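Local coordinates for probable thiol peroxidase (Chromobacterium violaceum, PDB 3KEB), which is a redoxin-family protein with a thioredoxin-like fold that may act as a peroxidase, at residues Val8-Glu13 / Ala156-Phe161; Thr55-Asp60 / Ser133-Pro138; Arg71-Phe76 / Phe162-Ile167; Lys84-Thr89 / Ala109-Leu114. All coordinates share one frame; numbering follows the deposited sequence.

Interaction 1: Val8-Glu13 / Ala156-Phe161; sequences VQYGDE and ANTRDF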
# COMPACT_ATOMS: atom_id res chain seq x y z
N VAL A 8 1.18 -3.20 -20.58
CA VAL A 8 0.74 -4.38 -19.90
C VAL A 8 -0.77 -4.47 -20.07
O VAL A 8 -1.50 -3.47 -19.93
CB VAL A 8 1.17 -4.40 -18.37
CG1 VAL A 8 0.52 -3.24 -17.59
CG2 VAL A 8 0.91 -5.80 -17.76
N GLN A 9 -1.22 -5.68 -20.37
CA GLN A 9 -2.63 -5.97 -20.51
C GLN A 9 -3.17 -6.50 -19.20
O GLN A 9 -2.63 -7.46 -18.63
CB GLN A 9 -2.83 -7.02 -21.61
CG GLN A 9 -4.30 -7.24 -22.04
CD GLN A 9 -4.87 -6.15 -23.01
OE1 GLN A 9 -4.13 -5.54 -23.83
NE2 GLN A 9 -6.21 -5.92 -22.93
N TYR A 10 -4.27 -5.88 -18.75
CA TYR A 10 -4.93 -6.23 -17.49
C TYR A 10 -6.39 -6.36 -17.85
O TYR A 10 -7.08 -5.39 -18.04
CB TYR A 10 -4.68 -5.13 -16.42
CG TYR A 10 -5.50 -5.27 -15.17
CD1 TYR A 10 -5.38 -6.39 -14.37
CD2 TYR A 10 -6.37 -4.27 -14.75
CE1 TYR A 10 -6.13 -6.52 -13.21
CE2 TYR A 10 -7.11 -4.39 -13.57
CZ TYR A 10 -6.96 -5.50 -12.80
OH TYR A 10 -7.67 -5.65 -11.63
N GLY A 11 -6.86 -7.60 -17.99
CA GLY A 11 -8.23 -7.82 -18.53
C GLY A 11 -8.34 -7.24 -19.91
O GLY A 11 -7.47 -7.50 -20.78
N ASP A 12 -9.32 -6.36 -20.09
CA ASP A 12 -9.52 -5.69 -21.38
C ASP A 12 -8.82 -4.32 -21.45
O ASP A 12 -9.01 -3.56 -22.42
CB ASP A 12 -11.02 -5.61 -21.75
CG ASP A 12 -11.75 -4.42 -21.14
OD1 ASP A 12 -11.26 -3.79 -20.17
OD2 ASP A 12 -12.87 -4.11 -21.65
N GLU A 13 -7.99 -3.99 -20.48
CA GLU A 13 -7.30 -2.68 -20.56
C GLU A 13 -5.82 -2.91 -20.94
O GLU A 13 -5.23 -3.88 -20.50
CB GLU A 13 -7.35 -2.02 -19.20
CG GLU A 13 -8.77 -1.75 -18.60
CD GLU A 13 -9.37 -0.49 -19.13
OE1 GLU A 13 -8.73 0.15 -19.99
OE2 GLU A 13 -10.50 -0.14 -18.72
N ALA A 156 3.87 -8.82 -20.23
CA ALA A 156 2.97 -8.10 -21.12
C ALA A 156 1.48 -8.27 -20.80
O ALA A 156 0.67 -7.54 -21.34
CB ALA A 156 3.27 -8.45 -22.61
N ASN A 157 1.16 -9.24 -19.94
CA ASN A 157 -0.22 -9.54 -19.53
C ASN A 157 -0.15 -10.02 -18.09
O ASN A 157 0.72 -10.82 -17.78
CB ASN A 157 -0.86 -10.63 -20.40
CG ASN A 157 -2.34 -10.82 -20.11
OD1 ASN A 157 -2.72 -11.15 -18.99
ND2 ASN A 157 -3.19 -10.63 -21.12
N THR A 158 -1.07 -9.56 -17.23
CA THR A 158 -1.03 -9.81 -15.81
C THR A 158 -1.30 -11.23 -15.43
O THR A 158 -0.94 -11.61 -14.28
CB THR A 158 -2.03 -8.89 -15.06
OG1 THR A 158 -3.33 -9.08 -15.57
CG2 THR A 158 -1.64 -7.40 -15.18
N ARG A 159 -1.93 -12.00 -16.34
CA ARG A 159 -2.22 -13.42 -16.08
C ARG A 159 -1.06 -14.33 -16.42
O ARG A 159 -1.07 -15.51 -16.02
CB ARG A 159 -3.44 -13.85 -16.83
CG ARG A 159 -4.67 -13.11 -16.43
CD ARG A 159 -5.85 -13.62 -17.30
NE ARG A 159 -7.12 -13.15 -16.76
CZ ARG A 159 -7.94 -12.33 -17.38
NH1 ARG A 159 -7.68 -11.84 -18.58
NH2 ARG A 159 -9.07 -11.97 -16.77
N ASP A 160 -0.05 -13.77 -17.09
CA ASP A 160 1.05 -14.58 -17.55
C ASP A 160 1.99 -14.94 -16.40
O ASP A 160 2.06 -14.26 -15.37
CB ASP A 160 1.89 -13.86 -18.61
CG ASP A 160 1.15 -13.63 -19.94
OD1 ASP A 160 0.07 -14.19 -20.19
OD2 ASP A 160 1.72 -12.86 -20.78
N PHE A 161 2.82 -15.95 -16.65
CA PHE A 161 3.97 -16.24 -15.81
C PHE A 161 5.27 -15.78 -16.47
O PHE A 161 5.39 -15.69 -17.69
CB PHE A 161 4.07 -17.74 -15.42
CG PHE A 161 2.88 -18.30 -14.69
CD1 PHE A 161 2.12 -17.53 -13.84
CD2 PHE A 161 2.49 -19.61 -14.90
CE1 PHE A 161 1.01 -18.05 -13.20
CE2 PHE A 161 1.40 -20.14 -14.25
CZ PHE A 161 0.66 -19.34 -13.40
O HOH W 1 -5.04 -9.71 -17.85
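The backbones of Gln9 and Asn157 form a single bridge, with Gln9 CA 4.4 Å from Asn157 CA and the two chains running roughly the same way. Two bonds make it. Gln9 N donates to Ala156 O at 2.8 Å. Thr158 N donates to Gln9 O at 3.0 Å.

Thr158 carries the side-chain part. Its chi1 of 57° sets OG1 between the backbone N and the carbonyl carbon. OG1 lies at the edge of the Tyr10 ring, near its plane, 3.6 Å from Tyr10 CD1. It is also hydrogen-bonded to His64 ND1, and the His64 ring meets Tyr10 edge-to-face. Thr158 CG2 packs on Val8 CG2 at 4.0 Å, the two side chains crossing at about a right angle.

The bridge joins a two-stranded hairpin, 7-10 with 13-16, to the loop that leads into the last modelled helix, 164-177, of the thioredoxin-like fold. A type II' turn from Tyr10 to Glu13 closes the hairpin.

Asn157 ND2 rests 3.7 Å from Gln9 CB. Asn157 OD1 accepts from Arg159 N, an Asx turn. Gln9 bends at chi2 (79°), and its NE2 turns back to donate to Gly11 O. Water 1 accepts from Gly11 N, donates to Asn157 OD1 and is also hydrogen-bonded to Thr158 OG1.

Interaction 2: Thr55-Asp60 / Ser133-Pro138; sequences TLLSVD and SGYTSP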
# COMPACT_ATOMS: atom_id res chain seq x y z
N THR A 55 8.46 -7.83 -8.95
CA THR A 55 7.39 -6.90 -8.64
C THR A 55 6.08 -7.60 -8.98
O THR A 55 5.97 -8.30 -9.99
CB THR A 55 7.53 -5.60 -9.43
OG1 THR A 55 7.65 -5.91 -10.85
CG2 THR A 55 8.74 -4.82 -8.92
N LEU A 56 5.14 -7.52 -8.04
CA LEU A 56 3.77 -8.05 -8.23
C LEU A 56 2.85 -6.87 -8.11
O LEU A 56 3.29 -5.72 -7.70
CB LEU A 56 3.43 -9.11 -7.15
CG LEU A 56 4.35 -10.33 -6.91
CD1 LEU A 56 3.98 -11.05 -5.62
CD2 LEU A 56 4.30 -11.25 -8.09
N LEU A 57 1.63 -7.01 -8.65
CA LEU A 57 0.63 -5.97 -8.43
C LEU A 57 0.35 -5.83 -6.96
O LEU A 57 0.44 -4.74 -6.29
CB LEU A 57 -0.66 -6.21 -9.22
CG LEU A 57 -0.57 -6.15 -10.72
CD1 LEU A 57 -1.94 -6.51 -11.38
CD2 LEU A 57 -0.10 -4.64 -11.12
N SER A 58 0.05 -6.97 -6.30
CA SER A 58 -0.14 -6.89 -4.93
C SER A 58 -0.18 -8.41 -4.39
O SER A 58 -0.45 -9.23 -5.19
CB SER A 58 -1.54 -6.44 -4.61
OG SER A 58 -1.96 -6.79 -3.25
N VAL A 59 0.21 -8.66 -3.16
CA VAL A 59 0.03 -9.99 -2.48
C VAL A 59 -1.44 -10.34 -2.21
O VAL A 59 -1.75 -11.51 -1.86
CB VAL A 59 0.79 -10.09 -1.11
CG1 VAL A 59 2.30 -10.05 -1.28
CG2 VAL A 59 0.33 -9.00 -0.09
N ASP A 60 -2.36 -9.42 -2.45
CA ASP A 60 -3.77 -9.67 -2.35
C ASP A 60 -4.47 -9.78 -3.69
O ASP A 60 -5.69 -9.75 -3.76
CB ASP A 60 -4.39 -8.61 -1.44
CG ASP A 60 -4.06 -8.86 0.01
OD1 ASP A 60 -4.43 -9.96 0.49
OD2 ASP A 60 -3.50 -7.99 0.68
N SER A 133 -3.37 2.43 -11.80
CA SER A 133 -2.67 3.62 -11.37
C SER A 133 -2.03 3.46 -9.98
O SER A 133 -2.70 3.05 -8.99
CB SER A 133 -3.63 4.78 -11.33
OG SER A 133 -2.95 5.95 -10.99
N GLY A 134 -0.74 3.76 -9.91
CA GLY A 134 0.05 3.60 -8.68
C GLY A 134 0.66 2.24 -8.43
O GLY A 134 1.55 2.12 -7.51
N TYR A 135 0.25 1.19 -9.17
CA TYR A 135 0.82 -0.09 -8.93
C TYR A 135 2.20 -0.25 -9.57
O TYR A 135 2.52 0.41 -10.56
CB TYR A 135 -0.10 -1.24 -9.44
CG TYR A 135 -1.30 -1.56 -8.57
CD1 TYR A 135 -2.43 -0.75 -8.56
CD2 TYR A 135 -1.35 -2.76 -7.84
CE1 TYR A 135 -3.54 -1.12 -7.81
CE2 TYR A 135 -2.44 -3.09 -7.08
CZ TYR A 135 -3.53 -2.27 -7.07
OH TYR A 135 -4.59 -2.64 -6.33
N THR A 136 2.96 -1.23 -9.08
CA THR A 136 4.18 -1.66 -9.80
C THR A 136 3.77 -2.76 -10.81
O THR A 136 3.23 -3.82 -10.44
CB THR A 136 5.25 -2.21 -8.88
OG1 THR A 136 4.66 -3.40 -8.23
CG2 THR A 136 5.62 -1.26 -7.80
N SER A 137 4.09 -2.54 -12.08
CA SER A 137 3.83 -3.50 -13.12
C SER A 137 4.65 -4.79 -12.85
O SER A 137 5.77 -4.72 -12.35
CB SER A 137 4.13 -2.88 -14.49
OG SER A 137 3.39 -3.56 -15.46
N PRO A 138 4.10 -5.95 -13.13
CA PRO A 138 4.81 -7.18 -12.78
C PRO A 138 6.07 -7.45 -13.65
O PRO A 138 6.05 -7.27 -14.87
CB PRO A 138 3.76 -8.27 -12.97
CG PRO A 138 2.82 -7.67 -13.92
CD PRO A 138 2.71 -6.26 -13.47
O HOH W 2 2.29 -3.19 -6.74
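Leu57 and Tyr135 meet where two loops of the thioredoxin-like fold come together. Residues 55-60 leave strand 51-55 on the way to helix 67-77, the connection that carries the redox cysteine in classical members of this superfamily. The deposited sequence has no cysteine at all. Residues 133-138 lead into strand 139-143.

Tyr135 can be followed outward. Its CB touches Leu57 CD2 at 3.8 Å. Chi1 of -76° sets CG beside the backbone N, and the two side chains cross at about a right angle. The CD2 edge then meets the backbone: Tyr135 CD2 is 3.1 Å from Leu57 O, which lies near the ring plane. Tyr135 CD2 also packs on Leu57 CB, at 3.8 Å. Next along this edge, Tyr135 CE2 approaches Leu57 O at 3.4 Å and Ser58 CB at 4.3 Å. At the tip, OH is hydrogen-bonded to Ser94 OG of the second subunit, so this side chain spans the core loops and the dimer interface.

Leu57 CD2 also reaches Pro138 CD, at 4.0 Å. Water 2 links the two backbones: it donates to Leu56 O and accepts from Thr136 N. Ser58 OG accepts from Asp60 N in an ST turn and is hydrogen-bonded to Asp91 OD1 as well. At the strand end, Thr55 OG1 donates to Ser137 O at 2.7 Å, in the plane of that carbonyl.

Interaction 3: Arg71-Phe76 / Phe162-Ile167; sequences RETRRF and FDFDAI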
# COMPACT_ATOMS: atom_id res chain seq x y z
N ARG A 71 3.69 -18.10 -6.24
CA ARG A 71 3.82 -19.50 -6.01
C ARG A 71 4.68 -20.17 -7.10
O ARG A 71 5.52 -21.06 -6.80
CB ARG A 71 2.43 -20.16 -5.95
CG ARG A 71 2.47 -21.70 -5.67
CD ARG A 71 1.13 -22.42 -6.00
NE ARG A 71 0.99 -22.63 -7.45
CZ ARG A 71 -0.14 -23.00 -8.07
NH1 ARG A 71 -1.27 -23.19 -7.38
NH2 ARG A 71 -0.14 -23.20 -9.38
N GLU A 72 4.45 -19.82 -8.36
CA GLU A 72 5.21 -20.43 -9.47
C GLU A 72 6.70 -20.06 -9.36
O GLU A 72 7.59 -20.82 -9.68
CB GLU A 72 4.61 -19.97 -10.82
CG GLU A 72 3.22 -20.52 -10.99
CD GLU A 72 3.19 -22.01 -10.92
OE1 GLU A 72 3.80 -22.60 -11.83
OE2 GLU A 72 2.61 -22.58 -9.95
N THR A 73 6.94 -18.86 -8.89
CA THR A 73 8.30 -18.35 -8.71
C THR A 73 8.96 -19.11 -7.53
O THR A 73 10.12 -19.49 -7.65
CB THR A 73 8.30 -16.83 -8.38
OG1 THR A 73 7.66 -16.08 -9.42
CG2 THR A 73 9.76 -16.29 -8.24
N ARG A 74 8.25 -19.30 -6.42
CA ARG A 74 8.76 -20.13 -5.31
C ARG A 74 9.08 -21.54 -5.78
O ARG A 74 10.14 -22.10 -5.44
CB ARG A 74 7.75 -20.20 -4.15
CG ARG A 74 7.53 -18.86 -3.50
CD ARG A 74 6.60 -18.88 -2.26
NE ARG A 74 5.17 -19.10 -2.54
CZ ARG A 74 4.50 -20.19 -2.19
NH1 ARG A 74 3.22 -20.30 -2.48
NH2 ARG A 74 5.13 -21.21 -1.58
N ARG A 75 8.18 -22.13 -6.57
CA ARG A 75 8.41 -23.46 -7.09
C ARG A 75 9.66 -23.53 -8.00
O ARG A 75 10.48 -24.47 -7.89
CB ARG A 75 7.19 -24.03 -7.82
CG ARG A 75 6.09 -24.46 -6.83
CD ARG A 75 4.78 -24.69 -7.54
NE ARG A 75 3.70 -25.14 -6.65
CZ ARG A 75 2.53 -25.58 -7.09
NH1 ARG A 75 2.31 -25.66 -8.41
NH2 ARG A 75 1.60 -25.98 -6.23
N PHE A 76 9.83 -22.54 -8.88
CA PHE A 76 11.02 -22.47 -9.71
C PHE A 76 12.26 -22.51 -8.84
O PHE A 76 13.22 -23.22 -9.13
CB PHE A 76 11.02 -21.15 -10.44
CG PHE A 76 12.28 -20.86 -11.12
CD1 PHE A 76 12.69 -21.66 -12.21
CD2 PHE A 76 13.05 -19.80 -10.72
CE1 PHE A 76 13.88 -21.38 -12.85
CE2 PHE A 76 14.26 -19.52 -11.38
CZ PHE A 76 14.64 -20.30 -12.45
N PHE A 162 6.28 -15.52 -15.64
CA PHE A 162 7.62 -15.25 -16.14
C PHE A 162 8.17 -16.43 -16.95
O PHE A 162 7.73 -17.57 -16.78
CB PHE A 162 8.55 -14.98 -14.94
CG PHE A 162 8.10 -13.87 -14.05
CD1 PHE A 162 7.91 -12.58 -14.55
CD2 PHE A 162 7.89 -14.11 -12.69
CE1 PHE A 162 7.47 -11.55 -13.74
CE2 PHE A 162 7.50 -13.05 -11.86
CZ PHE A 162 7.28 -11.79 -12.39
N ASP A 163 9.18 -16.17 -17.78
CA ASP A 163 9.81 -17.18 -18.62
C ASP A 163 10.88 -17.91 -17.81
O ASP A 163 12.09 -17.68 -17.97
CB ASP A 163 10.43 -16.53 -19.85
CG ASP A 163 10.87 -17.55 -20.91
OD1 ASP A 163 10.90 -18.73 -20.63
OD2 ASP A 163 11.19 -17.11 -22.04
N PHE A 164 10.40 -18.78 -16.92
CA PHE A 164 11.26 -19.47 -16.01
C PHE A 164 12.22 -20.37 -16.79
O PHE A 164 13.37 -20.49 -16.41
CB PHE A 164 10.46 -20.29 -15.01
CG PHE A 164 9.65 -19.47 -14.06
CD1 PHE A 164 10.25 -18.56 -13.19
CD2 PHE A 164 8.27 -19.58 -14.05
CE1 PHE A 164 9.48 -17.77 -12.32
CE2 PHE A 164 7.51 -18.82 -13.18
CZ PHE A 164 8.10 -17.91 -12.33
N ASP A 165 11.76 -21.00 -17.87
CA ASP A 165 12.67 -21.80 -18.70
C ASP A 165 13.89 -21.01 -19.18
O ASP A 165 15.02 -21.52 -19.19
CB ASP A 165 11.97 -22.43 -19.88
CG ASP A 165 11.05 -23.59 -19.47
OD1 ASP A 165 11.18 -24.10 -18.32
OD2 ASP A 165 10.18 -23.95 -20.29
N ALA A 166 13.69 -19.76 -19.57
CA ALA A 166 14.81 -18.92 -19.98
C ALA A 166 15.79 -18.61 -18.83
O ALA A 166 17.03 -18.62 -19.01
CB ALA A 166 14.28 -17.59 -20.57
N ILE A 167 15.24 -18.32 -17.66
CA ILE A 167 16.05 -18.08 -16.46
C ILE A 167 16.82 -19.36 -16.07
O ILE A 167 18.03 -19.32 -15.82
CB ILE A 167 15.18 -17.57 -15.27
CG1 ILE A 167 14.38 -16.33 -15.68
CG2 ILE A 167 16.06 -17.33 -14.05
CD1 ILE A 167 13.41 -15.76 -14.58
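The Phe164 ring has Phe76 CB and Glu72 O over one face and Phe162 CB, offset toward the rim, over the opposite face. Thr73 OG1 stands at its edge, 3.5 Å from Phe164 CZ. Phe76 CB is 4.3 Å from the Phe164 ring centroid and 26° off the ring normal, a CH-pi contact.

The Phe76 ring takes Phe164 CD1 over one face, offset toward the rim. Chi1 of 170° puts Phe76 CG anti to the backbone N, 3.7 Å from Phe164 CD1. The two planes are 26° apart and the centroids 5.2 Å apart, so little of one ring lies over the other. At the far end of the ring, Phe76 CZ meets Ile167 CG2 at 3.7 Å. Trp80 also meets the Phe76 ring. The Phe162 ring turns its edge to Thr73 OG1, which lies 3.8 Å from Phe162 CD2. That hydroxyl is hydrogen-bonded to Leu69 O.

The contact joins helix 67-77 to the start of the last modelled helix, 164-177, in the thioredoxin-like fold. Thr73 and Phe162 both pack on Val54 of the sheet.

Arg71 NE lies over the centre of the Arg75 guanidinium. Arg71 NE and NH2 both grip Glu72 OE2, a salt bridge. Arg75 NH1 pairs with that oxygen by charge only. The shared carboxylate probably offsets some repulsion between the arginines. On the other helix, Asp163 is the N-cap. Its OD1 accepts from Ala166 N at 3.2 Å, the donor standing above the carboxylate plane.

Interaction 4: Lys84-Thr89 / Ala109-Leu114; sequences KLIVIT and ALLSTL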
# COMPACT_ATOMS: atom_id res chain seq x y z
N LYS A 84 18.16 -15.33 -3.50
CA LYS A 84 17.29 -14.61 -2.56
C LYS A 84 16.11 -13.98 -3.32
O LYS A 84 16.32 -13.08 -4.17
CB LYS A 84 18.07 -13.52 -1.79
CG LYS A 84 17.27 -12.66 -0.87
CD LYS A 84 16.66 -13.47 0.30
CE LYS A 84 15.82 -12.64 1.27
NZ LYS A 84 15.44 -13.51 2.42
N LEU A 85 14.91 -14.41 -2.98
CA LEU A 85 13.68 -13.90 -3.59
C LEU A 85 13.27 -12.64 -2.83
O LEU A 85 13.07 -12.68 -1.57
CB LEU A 85 12.57 -14.95 -3.51
CG LEU A 85 11.23 -14.52 -4.15
CD1 LEU A 85 11.44 -14.00 -5.60
CD2 LEU A 85 10.23 -15.59 -4.13
N ILE A 86 13.22 -11.53 -3.57
CA ILE A 86 12.83 -10.20 -3.06
C ILE A 86 11.56 -9.74 -3.83
O ILE A 86 11.61 -9.47 -5.04
CB ILE A 86 13.94 -9.15 -3.24
CG1 ILE A 86 15.23 -9.60 -2.52
CG2 ILE A 86 13.48 -7.81 -2.69
CD1 ILE A 86 16.47 -8.76 -2.86
N VAL A 87 10.43 -9.71 -3.12
CA VAL A 87 9.15 -9.31 -3.69
C VAL A 87 8.91 -7.85 -3.32
O VAL A 87 9.03 -7.48 -2.15
CB VAL A 87 8.01 -10.20 -3.16
CG1 VAL A 87 6.62 -9.66 -3.59
CG2 VAL A 87 8.20 -11.65 -3.63
N ILE A 88 8.56 -7.03 -4.31
CA ILE A 88 8.33 -5.62 -4.12
C ILE A 88 6.93 -5.30 -4.64
O ILE A 88 6.58 -5.70 -5.78
CB ILE A 88 9.37 -4.73 -4.83
CG1 ILE A 88 10.79 -5.12 -4.35
CG2 ILE A 88 9.06 -3.20 -4.61
CD1 ILE A 88 11.95 -4.45 -5.09
N THR A 89 6.15 -4.58 -3.82
CA THR A 89 4.84 -4.15 -4.24
C THR A 89 4.43 -2.84 -3.61
O THR A 89 5.10 -2.31 -2.73
CB THR A 89 3.70 -5.17 -3.93
OG1 THR A 89 3.36 -5.08 -2.56
CG2 THR A 89 4.07 -6.66 -4.20
N ALA A 109 11.78 -11.97 1.08
CA ALA A 109 11.67 -10.61 1.53
C ALA A 109 10.43 -10.03 0.88
O ALA A 109 10.18 -10.27 -0.30
CB ALA A 109 12.89 -9.82 1.13
N LEU A 110 9.69 -9.23 1.66
CA LEU A 110 8.49 -8.52 1.21
C LEU A 110 8.68 -7.03 1.48
O LEU A 110 8.77 -6.59 2.66
CB LEU A 110 7.30 -9.08 2.01
CG LEU A 110 6.98 -10.56 1.83
CD1 LEU A 110 5.93 -11.01 2.82
CD2 LEU A 110 6.48 -10.83 0.39
N LEU A 111 8.79 -6.27 0.40
CA LEU A 111 9.11 -4.85 0.48
C LEU A 111 8.01 -4.03 -0.14
O LEU A 111 7.49 -4.38 -1.20
CB LEU A 111 10.41 -4.56 -0.27
CG LEU A 111 11.60 -5.48 0.08
CD1 LEU A 111 12.86 -4.93 -0.64
CD2 LEU A 111 11.84 -5.61 1.60
N SER A 112 7.72 -2.91 0.51
CA SER A 112 6.70 -1.99 0.14
C SER A 112 7.33 -0.72 -0.41
O SER A 112 8.39 -0.25 0.09
CB SER A 112 5.89 -1.61 1.36
OG SER A 112 5.07 -0.51 1.10
N THR A 113 6.68 -0.15 -1.41
CA THR A 113 7.14 1.09 -1.98
C THR A 113 6.57 2.31 -1.28
O THR A 113 6.75 3.46 -1.76
CB THR A 113 6.79 1.19 -3.45
OG1 THR A 113 5.37 1.14 -3.62
CG2 THR A 113 7.42 0.01 -4.25
N LEU A 114 5.92 2.13 -0.14
CA LEU A 114 5.32 3.35 0.47
C LEU A 114 6.38 4.40 0.88
O LEU A 114 6.10 5.55 0.78
CB LEU A 114 4.31 3.04 1.58
CG LEU A 114 4.81 3.12 2.98
CD1 LEU A 114 3.75 2.90 4.06
CD2 LEU A 114 5.90 2.07 3.03
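Ile86 and Leu111 cross obliquely on one face of the sheet, with Ile86 CG2 3.6 Å from Leu111 CD1. Ile88 meets Leu111 lower down: Ile88 CG1 is 4.1 Å from Leu111 CB. Leu111 thus has one isoleucine at its tip and the other at its root. Ile88 CG2, anti to the backbone N, meets Thr113 CG2 at 3.6 Å, and these side chains cross at about a right angle. Ala109 CB shares this face. It meets Ile86 CG1 at 4.3 Å and Lys84 CE at 4.1 Å.

The other face carries Val87, Thr89, Leu110 and Ser112. Here Val87 and Leu110 lie side by side and point the same way, with Leu110 CD2 3.9 Å from Val87 CB. Leu70 of helix 67-77 covers Val87, and Arg100 of helix 93-103 lies on Leu110.

Five backbone bonds keep the strands in step. Val87 donates to Ala109 O and accepts from Leu111 N; Thr89 donates to Leu111 O and accepts from Thr113 N. The first bond runs from Ala109 N to Leu85 O. The strands run parallel, crossing at -24°. Thr89 OG1 is hydrogen-bonded to the Asp91 carboxylate, and Ser112 OG to the Asp91 backbone O. Strand 84-89, helix 93-103 and strand 109-112 form a beta-alpha-beta crossover in the central sheet of the thioredoxin-like fold.

How the interactions relate
Interactions 2 and 4 are buried, whereas interactions 1 and 3 are partly buried, and interaction 1 is the more exposed. Interaction 4 is regular parallel sheet, with aliphatic packing on its faces. Interaction 2 lies at the end of that sheet. There Leu56 N lies 3.2 Å from Ile88 O, a probable hydrogen bond, and polar loop bonds and a water replace the strand ladder. Interaction 3 packs helices through aromatic rings, and Thr73 CG2 reaches Leu85 CD1 of interaction 4 at 3.9 Å. Interaction 1 combines one backbone bridge, a water and the packing of one threonine. Its loop runs straight into interaction 3, and Thr158 CG2 packs on Leu57 CD1 of interaction 2. Interactions 1 and 4 do not touch.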